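Local coordinates for collectin placenta 1 (Mus musculus, PDB 2OX9), which binds the leukocyte cell-surface glycan Lewis(x), acting as a scavenger receptor lectin through a calcium-bearing C-type carbohydrate-recognition domain, at residues K15-S20 with R46-W51; S73-L78 with D105-I110; L31-E34 with H39-F42; V41-R46 with V83-W88. All blocks are in the same frame, centred on the assembly; numbering follows the deposited sequence.

Interaction 1: residues K15-S20 with R46-W51. With CA (calcium ion), chain L.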
# COMPACT_ATOMS: atom_id res chain seq x y z
N LYS A 15 4.86 -1.35 15.91
CA LYS A 15 5.15 -0.65 14.67
C LYS A 15 4.54 0.74 14.68
O LYS A 15 3.66 1.03 15.50
CB LYS A 15 4.61 -1.44 13.48
CG LYS A 15 5.23 -2.81 13.30
CD LYS A 15 6.75 -2.72 13.32
CE LYS A 15 7.34 -3.65 12.29
NZ LYS A 15 6.88 -3.29 10.91
N CYS A 16 5.03 1.58 13.78
CA CYS A 16 4.53 2.95 13.64
C CYS A 16 4.12 3.16 12.19
O CYS A 16 4.85 2.78 11.27
CB CYS A 16 5.61 3.96 14.00
SG CYS A 16 6.16 3.84 15.73
N TYR A 17 2.97 3.79 12.00
CA TYR A 17 2.45 4.03 10.67
C TYR A 17 2.17 5.49 10.42
O TYR A 17 1.78 6.23 11.34
CB TYR A 17 1.16 3.25 10.45
CG TYR A 17 1.27 1.76 10.72
CD1 TYR A 17 1.38 1.28 12.02
CD2 TYR A 17 1.27 0.85 9.67
CE1 TYR A 17 1.48 -0.08 12.28
CE2 TYR A 17 1.37 -0.52 9.92
CZ TYR A 17 1.47 -0.98 11.22
OH TYR A 17 1.55 -2.33 11.47
N TYR A 18 2.36 5.90 9.17
CA TYR A 18 2.10 7.26 8.75
C TYR A 18 1.06 7.23 7.64
O TYR A 18 1.30 6.68 6.56
CB TYR A 18 3.40 7.91 8.24
CG TYR A 18 3.19 9.30 7.69
CD1 TYR A 18 2.77 10.34 8.52
CD2 TYR A 18 3.38 9.58 6.34
CE1 TYR A 18 2.54 11.62 8.02
CE2 TYR A 18 3.16 10.86 5.82
CZ TYR A 18 2.74 11.87 6.67
OH TYR A 18 2.52 13.14 6.17
N PHE A 19 -0.10 7.81 7.91
CA PHE A 19 -1.17 7.86 6.92
C PHE A 19 -1.06 9.24 6.27
O PHE A 19 -1.49 10.25 6.82
CB PHE A 19 -2.52 7.65 7.60
CG PHE A 19 -2.64 6.31 8.27
CD1 PHE A 19 -2.21 6.13 9.58
CD2 PHE A 19 -3.14 5.23 7.57
CE1 PHE A 19 -2.28 4.88 10.19
CE2 PHE A 19 -3.22 3.97 8.16
CZ PHE A 19 -2.78 3.80 9.48
N SER A 20 -0.43 9.26 5.10
CA SER A 20 -0.14 10.49 4.37
C SER A 20 -1.26 11.46 4.03
O SER A 20 -2.41 11.09 3.84
CB SER A 20 0.58 10.14 3.06
OG SER A 20 -0.36 9.91 2.03
N ARG A 46 -5.07 -10.02 9.13
CA ARG A 46 -6.38 -9.38 9.15
C ARG A 46 -6.46 -8.32 10.25
O ARG A 46 -7.17 -7.32 10.09
CB ARG A 46 -7.50 -10.42 9.33
CG ARG A 46 -7.38 -11.27 10.57
CD ARG A 46 -8.60 -12.17 10.73
NE ARG A 46 -8.50 -13.04 11.90
CZ ARG A 46 -9.49 -13.80 12.36
NH1 ARG A 46 -10.67 -13.79 11.74
NH2 ARG A 46 -9.31 -14.56 13.43
N GLU A 47 -5.73 -8.52 11.35
CA GLU A 47 -5.77 -7.55 12.44
C GLU A 47 -5.11 -6.25 12.02
O GLU A 47 -5.60 -5.17 12.34
CB GLU A 47 -5.07 -8.08 13.69
CG GLU A 47 -5.71 -9.31 14.29
CD GLU A 47 -4.89 -10.55 14.04
OE1 GLU A 47 -4.56 -10.82 12.86
OE2 GLU A 47 -4.57 -11.24 15.04
N GLU A 48 -3.99 -6.35 11.31
CA GLU A 48 -3.29 -5.15 10.86
C GLU A 48 -4.14 -4.47 9.79
O GLU A 48 -4.21 -3.25 9.71
CB GLU A 48 -1.90 -5.51 10.29
CG GLU A 48 -1.06 -4.29 9.91
CD GLU A 48 0.31 -4.64 9.37
OE1 GLU A 48 1.19 -3.75 9.37
OE2 GLU A 48 0.52 -5.79 8.93
N GLN A 49 -4.80 -5.28 8.97
CA GLN A 49 -5.67 -4.78 7.91
C GLN A 49 -6.85 -3.99 8.47
O GLN A 49 -7.19 -2.92 7.96
CB GLN A 49 -6.21 -5.95 7.07
CG GLN A 49 -7.31 -5.56 6.09
CD GLN A 49 -6.85 -4.57 5.05
OE1 GLN A 49 -5.79 -4.73 4.43
NE2 GLN A 49 -7.65 -3.53 4.83
N GLN A 50 -7.47 -4.54 9.50
CA GLN A 50 -8.61 -3.91 10.14
C GLN A 50 -8.23 -2.58 10.79
O GLN A 50 -8.96 -1.59 10.67
CB GLN A 50 -9.20 -4.83 11.21
CG GLN A 50 -10.57 -5.40 10.88
CD GLN A 50 -11.61 -4.32 10.57
OE1 GLN A 50 -11.82 -3.39 11.35
NE2 GLN A 50 -12.26 -4.45 9.42
N TRP A 51 -7.10 -2.57 11.48
CA TRP A 51 -6.61 -1.36 12.14
C TRP A 51 -6.31 -0.30 11.08
O TRP A 51 -6.59 0.88 11.27
CB TRP A 51 -5.34 -1.68 12.93
CG TRP A 51 -4.82 -0.53 13.74
CD1 TRP A 51 -5.28 -0.11 14.96
CD2 TRP A 51 -3.78 0.37 13.37
NE1 TRP A 51 -4.58 0.99 15.37
CE2 TRP A 51 -3.65 1.32 14.41
CE3 TRP A 51 -2.94 0.47 12.25
CZ2 TRP A 51 -2.72 2.35 14.37
CZ3 TRP A 51 -2.01 1.51 12.22
CH2 TRP A 51 -1.91 2.43 13.27
CA CA L . 3.23 -4.86 8.45
O HOH W 1 3.84 -5.81 10.38
O HOH W 2 5.40 -5.54 7.77
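Tyr17 meets both Glu48 and Trp51: its hydroxyl bonds the carboxylate while one face of its ring takes the rim of the indole. The second of these is the tightly packed apolar part. Trp51 CZ3 stands 3.4 Å from Tyr17 CD1, above the ring plane and shifted toward its rim. The same indole carbon meets Phe19 at the edge of that ring, 3.7 Å from Phe19 CZ. Neither pair is a stack; the Tyr17 and Trp51 planes are inclined by 52°, and the three rings form an aromatic cluster between strand 15-19 and the first turns of helix 46-54. Trp51 reaches the strand because its CG lies anti to the backbone N (chi1 -175°), and its broad indole spans the gap where the axes of segments 15-19 and 46-51 come within 12.4 Å. The solvent side of the contact is here: Trp51 and Phe19 are each partly exposed, whereas Tyr17 is buried.

The other end is polar and buried. Tyr17 OH donates to Glu48 OE1 at 2.6 Å, coming from above the carboxylate plane, 39° out of it. Glu48 is extended beyond CG, and the same OE1 binds a calcium ion at 2.5 Å; two waters sit on that ion, and Phe42, Asn44 and Glu129 complete the protein ligands.

A tyrosine suits this border because its ring joins the apolar cluster and its hydroxyl serves the metal site. The carboxylate is fixed in position; the cation would be expected to keep Glu48 ionised, and the phenol and calcium ion share the electron density of OE1.

Interaction 2: residues S73-L78 with D105-I110. With CA (calcium ion), chain I; CA (calcium ion), chain K.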
# COMPACT_ATOMS: atom_id res chain seq x y z
N SER A 73 1.06 -10.66 -12.36
CA SER A 73 0.28 -11.59 -11.54
C SER A 73 1.03 -12.21 -10.36
O SER A 73 0.44 -12.93 -9.56
CB SER A 73 -0.32 -12.71 -12.40
OG SER A 73 -1.38 -12.20 -13.18
N GLU A 74 2.32 -11.92 -10.26
CA GLU A 74 3.13 -12.43 -9.16
C GLU A 74 3.32 -11.26 -8.20
O GLU A 74 4.29 -10.51 -8.31
CB GLU A 74 4.48 -12.92 -9.70
CG GLU A 74 5.42 -13.53 -8.66
CD GLU A 74 6.66 -14.13 -9.30
OE1 GLU A 74 7.58 -14.54 -8.57
OE2 GLU A 74 6.71 -14.19 -10.55
N TRP A 75 2.38 -11.12 -7.27
CA TRP A 75 2.41 -10.02 -6.30
C TRP A 75 3.33 -10.26 -5.11
O TRP A 75 3.26 -11.30 -4.47
CB TRP A 75 0.98 -9.73 -5.82
CG TRP A 75 0.12 -9.15 -6.89
CD1 TRP A 75 -0.63 -9.84 -7.81
CD2 TRP A 75 -0.07 -7.76 -7.19
NE1 TRP A 75 -1.26 -8.96 -8.66
CE2 TRP A 75 -0.94 -7.68 -8.30
CE3 TRP A 75 0.41 -6.57 -6.62
CZ2 TRP A 75 -1.34 -6.46 -8.86
CZ3 TRP A 75 0.02 -5.36 -7.18
CH2 TRP A 75 -0.85 -5.31 -8.28
N LYS A 76 4.19 -9.28 -4.82
CA LYS A 76 5.12 -9.39 -3.71
C LYS A 76 5.26 -8.04 -3.04
O LYS A 76 5.04 -7.01 -3.66
CB LYS A 76 6.52 -9.79 -4.20
CG LYS A 76 6.59 -11.03 -5.08
CD LYS A 76 8.01 -11.18 -5.62
CE LYS A 76 8.15 -12.43 -6.48
NZ LYS A 76 9.55 -12.60 -6.95
N TRP A 77 5.66 -8.06 -1.77
CA TRP A 77 5.87 -6.82 -1.03
C TRP A 77 7.23 -6.29 -1.46
O TRP A 77 8.06 -7.03 -2.01
CB TRP A 77 5.84 -7.10 0.47
CG TRP A 77 4.49 -7.60 0.95
CD1 TRP A 77 4.16 -8.88 1.28
CD2 TRP A 77 3.29 -6.83 1.08
NE1 TRP A 77 2.83 -8.96 1.61
CE2 TRP A 77 2.27 -7.71 1.50
CE3 TRP A 77 2.98 -5.47 0.88
CZ2 TRP A 77 0.96 -7.28 1.72
CZ3 TRP A 77 1.67 -5.05 1.11
CH2 TRP A 77 0.68 -5.95 1.52
N LEU A 78 7.47 -5.01 -1.24
CA LEU A 78 8.71 -4.39 -1.64
C LEU A 78 9.97 -5.11 -1.18
O LEU A 78 11.02 -5.04 -1.84
CB LEU A 78 8.74 -2.94 -1.16
CG LEU A 78 7.68 -2.08 -1.84
CD1 LEU A 78 7.85 -0.64 -1.39
CD2 LEU A 78 7.83 -2.18 -3.35
N ASP A 105 0.11 -2.48 -11.99
CA ASP A 105 1.07 -3.28 -11.25
C ASP A 105 1.38 -2.77 -9.85
O ASP A 105 2.36 -3.21 -9.23
CB ASP A 105 2.37 -3.37 -12.05
CG ASP A 105 2.16 -3.93 -13.46
OD1 ASP A 105 1.04 -4.41 -13.76
OD2 ASP A 105 3.12 -3.88 -14.26
N CYS A 106 0.56 -1.86 -9.35
CA CYS A 106 0.76 -1.27 -8.03
C CYS A 106 -0.53 -1.41 -7.22
O CYS A 106 -1.61 -1.16 -7.74
CB CYS A 106 1.17 0.20 -8.20
SG CYS A 106 2.91 0.37 -8.76
N ALA A 107 -0.42 -1.81 -5.96
CA ALA A 107 -1.60 -2.02 -5.13
C ALA A 107 -1.91 -0.88 -4.17
O ALA A 107 -1.00 -0.19 -3.70
CB ALA A 107 -1.46 -3.32 -4.34
N GLY A 108 -3.20 -0.72 -3.87
CA GLY A 108 -3.66 0.31 -2.97
C GLY A 108 -4.99 -0.03 -2.33
O GLY A 108 -5.74 -0.88 -2.82
N LEU A 109 -5.29 0.65 -1.22
CA LEU A 109 -6.52 0.44 -0.47
C LEU A 109 -7.65 1.34 -0.98
O LEU A 109 -7.47 2.56 -1.12
CB LEU A 109 -6.28 0.72 1.02
CG LEU A 109 -5.10 -0.01 1.68
CD1 LEU A 109 -4.95 0.39 3.13
CD2 LEU A 109 -5.32 -1.49 1.58
N ILE A 110 -8.80 0.75 -1.27
CA ILE A 110 -9.95 1.53 -1.73
C ILE A 110 -11.08 1.44 -0.70
O ILE A 110 -10.82 1.32 0.49
CB ILE A 110 -10.44 1.06 -3.12
CG1 ILE A 110 -10.63 -0.46 -3.12
CG2 ILE A 110 -9.43 1.48 -4.20
CD1 ILE A 110 -11.20 -0.99 -4.42
CA CA I . -0.38 -6.20 -12.99
CA CA K . 2.15 -5.41 -15.71
O HOH W 3 -2.91 -6.62 -12.37
O HOH W 4 1.34 -6.55 -17.80
O HOH W 5 3.61 -6.74 -14.94
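Trp75 brings the far end of its indole against the backbone of Asp105, Cys106 and Ala107, and the approach is best followed outward from its CB. The first torsion (chi1 -68°) sets CG beside the backbone N, so that the ring swings out across the gap toward strand 106-109. Along its length the indole is wrapped by side chains from other parts of the domain: Leu66, Val83 and Pro93 touch it, and Trp88 meets it edge-to-face. The five-membered ring stays clear of segment 105-110, and contact with it begins at the outermost carbons of the six-membered ring. CZ3 lies 3.8 Å from Ala107 CB and equally far from Ala107 N, the latter at the ring edge. Its neighbour CH2 comes to 3.7 Å from Asp105 C and 3.9 Å from Cys106 N.

No hydrogen bond crosses here; the contact is van der Waals. Ala107 fits because a lone methyl lets the indole come close to the strand, and tryptophan is long enough to bridge the distance. The CB of Asp105 leaves its backbone on the side away from the indole, and the carboxylate binds two calcium ions: OD1 binds one at 2.4 Å and the other at 2.5 Å, while OD2 adds a second bond to the latter. Asp105 and Cys106 both face Phe118 in a classic beta bulge, and Cys106 is held to Cys120 by a disulfide.

A buried tryptophan of the Trp-Lys-Trp sequence, packed beside Leu66 of the Trp-Ile-Gly-Leu motif, its side chain about 8 Å from a third bound calcium ion, belongs to the core of the C-type lectin fold.

Interaction 3: residues L31-E34 with H39-F42. With CA (calcium ion), chain L.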
# COMPACT_ATOMS: atom_id res chain seq x y z
N LEU A 31 9.59 6.46 -2.39
CA LEU A 31 10.74 7.30 -2.08
C LEU A 31 10.53 8.10 -0.79
O LEU A 31 11.46 8.27 -0.01
CB LEU A 31 10.99 8.28 -3.21
CG LEU A 31 12.29 9.07 -3.09
CD1 LEU A 31 13.40 8.23 -3.67
CD2 LEU A 31 12.17 10.41 -3.84
N PHE A 32 9.31 8.58 -0.59
CA PHE A 32 8.96 9.38 0.58
C PHE A 32 9.17 8.57 1.86
O PHE A 32 9.77 9.06 2.82
CB PHE A 32 7.51 9.83 0.47
CG PHE A 32 7.05 10.68 1.61
CD1 PHE A 32 7.01 12.07 1.48
CD2 PHE A 32 6.60 10.11 2.79
CE1 PHE A 32 6.53 12.87 2.52
CE2 PHE A 32 6.12 10.90 3.84
CZ PHE A 32 6.09 12.28 3.70
N CYS A 33 8.64 7.35 1.89
CA CYS A 33 8.78 6.50 3.06
C CYS A 33 10.25 6.15 3.33
O CYS A 33 10.66 6.02 4.48
CB CYS A 33 7.98 5.21 2.90
SG CYS A 33 6.17 5.40 2.81
N GLU A 34 11.03 5.97 2.27
CA GLU A 34 12.44 5.64 2.43
C GLU A 34 13.18 6.79 3.11
O GLU A 34 14.10 6.57 3.91
CB GLU A 34 13.08 5.32 1.07
CG GLU A 34 12.47 4.11 0.39
CD GLU A 34 13.05 3.86 -0.99
OE1 GLU A 34 13.56 4.83 -1.59
OE2 GLU A 34 12.97 2.71 -1.48
N HIS A 39 9.00 2.00 5.01
CA HIS A 39 8.64 1.46 3.71
C HIS A 39 7.13 1.54 3.51
O HIS A 39 6.37 1.64 4.47
CB HIS A 39 9.09 -0.01 3.61
CG HIS A 39 8.46 -0.91 4.62
ND1 HIS A 39 7.18 -1.41 4.49
CD2 HIS A 39 8.91 -1.36 5.81
CE1 HIS A 39 6.88 -2.14 5.55
NE2 HIS A 39 7.91 -2.12 6.37
N LEU A 40 6.69 1.54 2.25
CA LEU A 40 5.25 1.55 1.99
C LEU A 40 4.74 0.34 2.75
O LEU A 40 5.33 -0.74 2.69
CB LEU A 40 4.98 1.43 0.49
CG LEU A 40 5.13 2.73 -0.30
CD1 LEU A 40 5.09 2.43 -1.80
CD2 LEU A 40 3.99 3.69 0.07
N VAL A 41 3.65 0.51 3.48
CA VAL A 41 3.08 -0.54 4.32
C VAL A 41 2.92 -1.96 3.76
O VAL A 41 2.45 -2.17 2.63
CB VAL A 41 1.70 -0.07 4.90
CG1 VAL A 41 0.60 -0.23 3.83
CG2 VAL A 41 1.36 -0.86 6.15
N PHE A 42 3.33 -2.93 4.57
CA PHE A 42 3.18 -4.35 4.25
C PHE A 42 2.07 -4.83 5.18
O PHE A 42 2.21 -4.77 6.40
CB PHE A 42 4.45 -5.15 4.56
CG PHE A 42 5.66 -4.74 3.77
CD1 PHE A 42 6.93 -5.21 4.11
CD2 PHE A 42 5.55 -3.87 2.69
CE1 PHE A 42 8.05 -4.84 3.40
CE2 PHE A 42 6.68 -3.48 1.97
CZ PHE A 42 7.94 -3.97 2.33
CA CA L . 3.23 -4.86 8.45
O HOH W 1 3.84 -5.81 10.38
O HOH W 2 5.40 -5.54 7.77
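Cys33, on helix 26-35, is directed at the backbone of His39 and Leu40, at the point where the C-type lectin fold ties this helix to its terminal strand by the Cys33-Cys128 disulfide. Its CB lies 3.8 Å from His39 C, and its SG is 3.9 Å from Leu40 CD2. The CA atoms of Cys33 and His39 are only 5.1 Å apart, and a small side chain accommodates such an approach; its sulfur is apolar enough to lie beside a leucine methyl. Leu40 starts out at an angle to the helix, but CD2 bends back to the sulfur, and the side chain also touches Phe26 and Ala29 of the same helix and Phe126.

The aromatic groups of segment 39-42 lean the other way. His39 turns away from the helix, with CG between its backbone N and carbonyl carbon (chi1 61°), which brings the imidazole back over the turn that follows. There it meets Phe42 at a shallow inclination of about 30°, and ND1 stands 3.2 Å above the phenyl plane, over the ring centre. In return, Phe42 CE1 lies over the rim of one imidazole face. Histidine suits the place because one flat group can cover the phenyl and still present an N-H to the chain.

That chain turns from the disulfide toward a metal site, where Phe42 O binds a calcium ion at 2.3 Å. Within the segment, His39 ND1 donates to Leu40 O at 2.7 Å with a 164° N-H...O angle, coming from well above the carbonyl plane while the oxygen lies nearly in the imidazole plane.

Interaction 4: residues V41-R46 with V83-W88. With CA (calcium ion), chain L.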
# COMPACT_ATOMS: atom_id res chain seq x y z
N VAL A 41 3.65 0.51 3.48
CA VAL A 41 3.08 -0.54 4.32
C VAL A 41 2.92 -1.96 3.76
O VAL A 41 2.45 -2.17 2.63
CB VAL A 41 1.70 -0.07 4.90
CG1 VAL A 41 0.60 -0.23 3.83
CG2 VAL A 41 1.36 -0.86 6.15
N PHE A 42 3.33 -2.93 4.57
CA PHE A 42 3.18 -4.35 4.25
C PHE A 42 2.07 -4.83 5.18
O PHE A 42 2.21 -4.77 6.40
CB PHE A 42 4.45 -5.15 4.56
CG PHE A 42 5.66 -4.74 3.77
CD1 PHE A 42 6.93 -5.21 4.11
CD2 PHE A 42 5.55 -3.87 2.69
CE1 PHE A 42 8.05 -4.84 3.40
CE2 PHE A 42 6.68 -3.48 1.97
CZ PHE A 42 7.94 -3.97 2.33
N ILE A 43 0.97 -5.30 4.62
CA ILE A 43 -0.15 -5.75 5.44
C ILE A 43 -0.08 -7.28 5.53
O ILE A 43 -0.43 -7.97 4.57
CB ILE A 43 -1.49 -5.29 4.82
CG1 ILE A 43 -1.45 -3.77 4.62
CG2 ILE A 43 -2.66 -5.68 5.72
CD1 ILE A 43 -2.68 -3.21 3.93
N ASN A 44 0.36 -7.77 6.68
CA ASN A 44 0.55 -9.21 6.90
C ASN A 44 -0.54 -9.99 7.64
O ASN A 44 -0.41 -11.19 7.82
CB ASN A 44 1.87 -9.43 7.66
CG ASN A 44 2.97 -8.49 7.22
OD1 ASN A 44 3.04 -7.33 7.64
ND2 ASN A 44 3.84 -8.98 6.35
N SER A 45 -1.61 -9.33 8.07
CA SER A 45 -2.66 -10.05 8.79
C SER A 45 -3.99 -9.31 8.77
O SER A 45 -4.05 -8.12 8.45
CB SER A 45 -2.23 -10.26 10.24
OG SER A 45 -2.13 -9.03 10.93
N ARG A 46 -5.07 -10.02 9.13
CA ARG A 46 -6.38 -9.38 9.15
C ARG A 46 -6.46 -8.32 10.25
O ARG A 46 -7.17 -7.32 10.09
CB ARG A 46 -7.50 -10.42 9.33
CG ARG A 46 -7.38 -11.27 10.57
CD ARG A 46 -8.60 -12.17 10.73
NE ARG A 46 -8.50 -13.04 11.90
CZ ARG A 46 -9.49 -13.80 12.36
NH1 ARG A 46 -10.67 -13.79 11.74
NH2 ARG A 46 -9.31 -14.56 13.43
N VAL A 83 3.16 -12.40 -1.52
CA VAL A 83 1.92 -12.09 -0.81
C VAL A 83 1.37 -13.33 -0.13
O VAL A 83 1.31 -14.40 -0.73
CB VAL A 83 0.83 -11.54 -1.76
CG1 VAL A 83 1.36 -10.35 -2.48
CG2 VAL A 83 0.41 -12.60 -2.75
N ASP A 84 0.98 -13.17 1.13
CA ASP A 84 0.41 -14.25 1.93
C ASP A 84 -1.04 -13.84 2.18
O ASP A 84 -1.93 -14.17 1.39
CB ASP A 84 1.15 -14.36 3.27
CG ASP A 84 0.70 -15.55 4.09
OD1 ASP A 84 -0.49 -15.92 4.01
OD2 ASP A 84 1.53 -16.12 4.83
N TYR A 85 -1.27 -13.11 3.27
CA TYR A 85 -2.61 -12.61 3.58
C TYR A 85 -2.97 -11.70 2.41
O TYR A 85 -2.11 -10.98 1.93
CB TYR A 85 -2.59 -11.77 4.87
CG TYR A 85 -3.83 -10.92 5.04
CD1 TYR A 85 -5.00 -11.46 5.55
CD2 TYR A 85 -3.84 -9.58 4.61
CE1 TYR A 85 -6.17 -10.70 5.64
CE2 TYR A 85 -5.01 -8.81 4.69
CZ TYR A 85 -6.17 -9.38 5.21
OH TYR A 85 -7.32 -8.65 5.28
N LYS A 86 -4.21 -11.74 1.96
CA LYS A 86 -4.65 -10.89 0.84
C LYS A 86 -6.03 -10.33 1.11
O LYS A 86 -6.82 -10.94 1.83
CB LYS A 86 -4.72 -11.71 -0.46
CG LYS A 86 -3.60 -12.70 -0.67
CD LYS A 86 -3.86 -13.58 -1.88
CE LYS A 86 -2.85 -14.72 -1.95
NZ LYS A 86 -2.94 -15.51 -3.21
N ASN A 87 -6.35 -9.18 0.51
CA ASN A 87 -7.67 -8.59 0.71
C ASN A 87 -8.14 -7.89 -0.55
O ASN A 87 -8.68 -6.79 -0.49
CB ASN A 87 -7.63 -7.60 1.89
CG ASN A 87 -9.02 -7.17 2.35
OD1 ASN A 87 -9.97 -7.95 2.32
ND2 ASN A 87 -9.13 -5.92 2.81
N TRP A 88 -7.94 -8.52 -1.71
CA TRP A 88 -8.39 -7.92 -2.96
C TRP A 88 -9.90 -7.86 -2.98
O TRP A 88 -10.56 -8.73 -2.42
CB TRP A 88 -7.98 -8.76 -4.18
CG TRP A 88 -6.51 -8.95 -4.37
CD1 TRP A 88 -5.80 -10.08 -4.12
CD2 TRP A 88 -5.59 -8.00 -4.89
NE1 TRP A 88 -4.48 -9.89 -4.47
CE2 TRP A 88 -4.32 -8.62 -4.94
CE3 TRP A 88 -5.70 -6.67 -5.33
CZ2 TRP A 88 -3.18 -7.97 -5.41
CZ3 TRP A 88 -4.56 -6.02 -5.80
CH2 TRP A 88 -3.32 -6.67 -5.83
CA CA L . 3.23 -4.86 8.45
O HOH W 6 1.06 -11.75 5.39
O HOH W 1 3.84 -5.81 10.38
O HOH W 2 5.40 -5.54 7.77
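The Tyr85 ring lies flat against the backbone of Ser45 and Arg46, covering the N-cap of helix 46-54 in the C-type lectin domain. Over one face sit Ser45 C, 3.9 Å above the ring centre, and Arg46 N, nearer the rim. At the ring edge is Ile43 O, 3.8 Å from Tyr85 CD2, while Ile43 CG2 touches CE2 obliquely. With chi1 at 164°, CG of Tyr85 points opposite the main-chain nitrogen, and the ring is laid along the opposing chain. A broad, mostly apolar ring suits this position, since it can cover several peptide groups at once; Gln49 of the helix also packs on it.

The segment under the ring is fixed by other means. Ser45 caps the helix, its OG accepting from Glu48 N, and on the side away from Tyr85 a calcium ion takes Phe42 O and Asn44 OD1, the latter at 2.6 Å. No direct hydrogen bond joins the two loops. A water donates to Asn44 O at 2.9 Å and accepts weakly from Tyr85 N. Ile43 O, by contrast, is buried at the Tyr85 edge and has no polar partner in the model.

Interaction 2 is wholly buried, a van der Waals contact of an indole on a strand backbone; interaction 3 is buried beside a disulfide, interaction 1 is partly buried, and interaction 4 is a surface contact between loops. Interactions 1, 3 and 4 converge on one calcium ion, to which they contribute Glu48, Phe42 and Asn44; interaction 2 instead adjoins two other calcium ions, its centre about 16 Å from that of interaction 1, across the centre of the chain. Interactions 1, 2 and 3 reach the same sheet. Interactions 3 and 4 share Val41 and Phe42, and Trp77 of segment 73-78 packs on this stretch. Only interaction 1 has a direct hydrogen bond between its segments; interaction 4 has a water bridge with one weak arm.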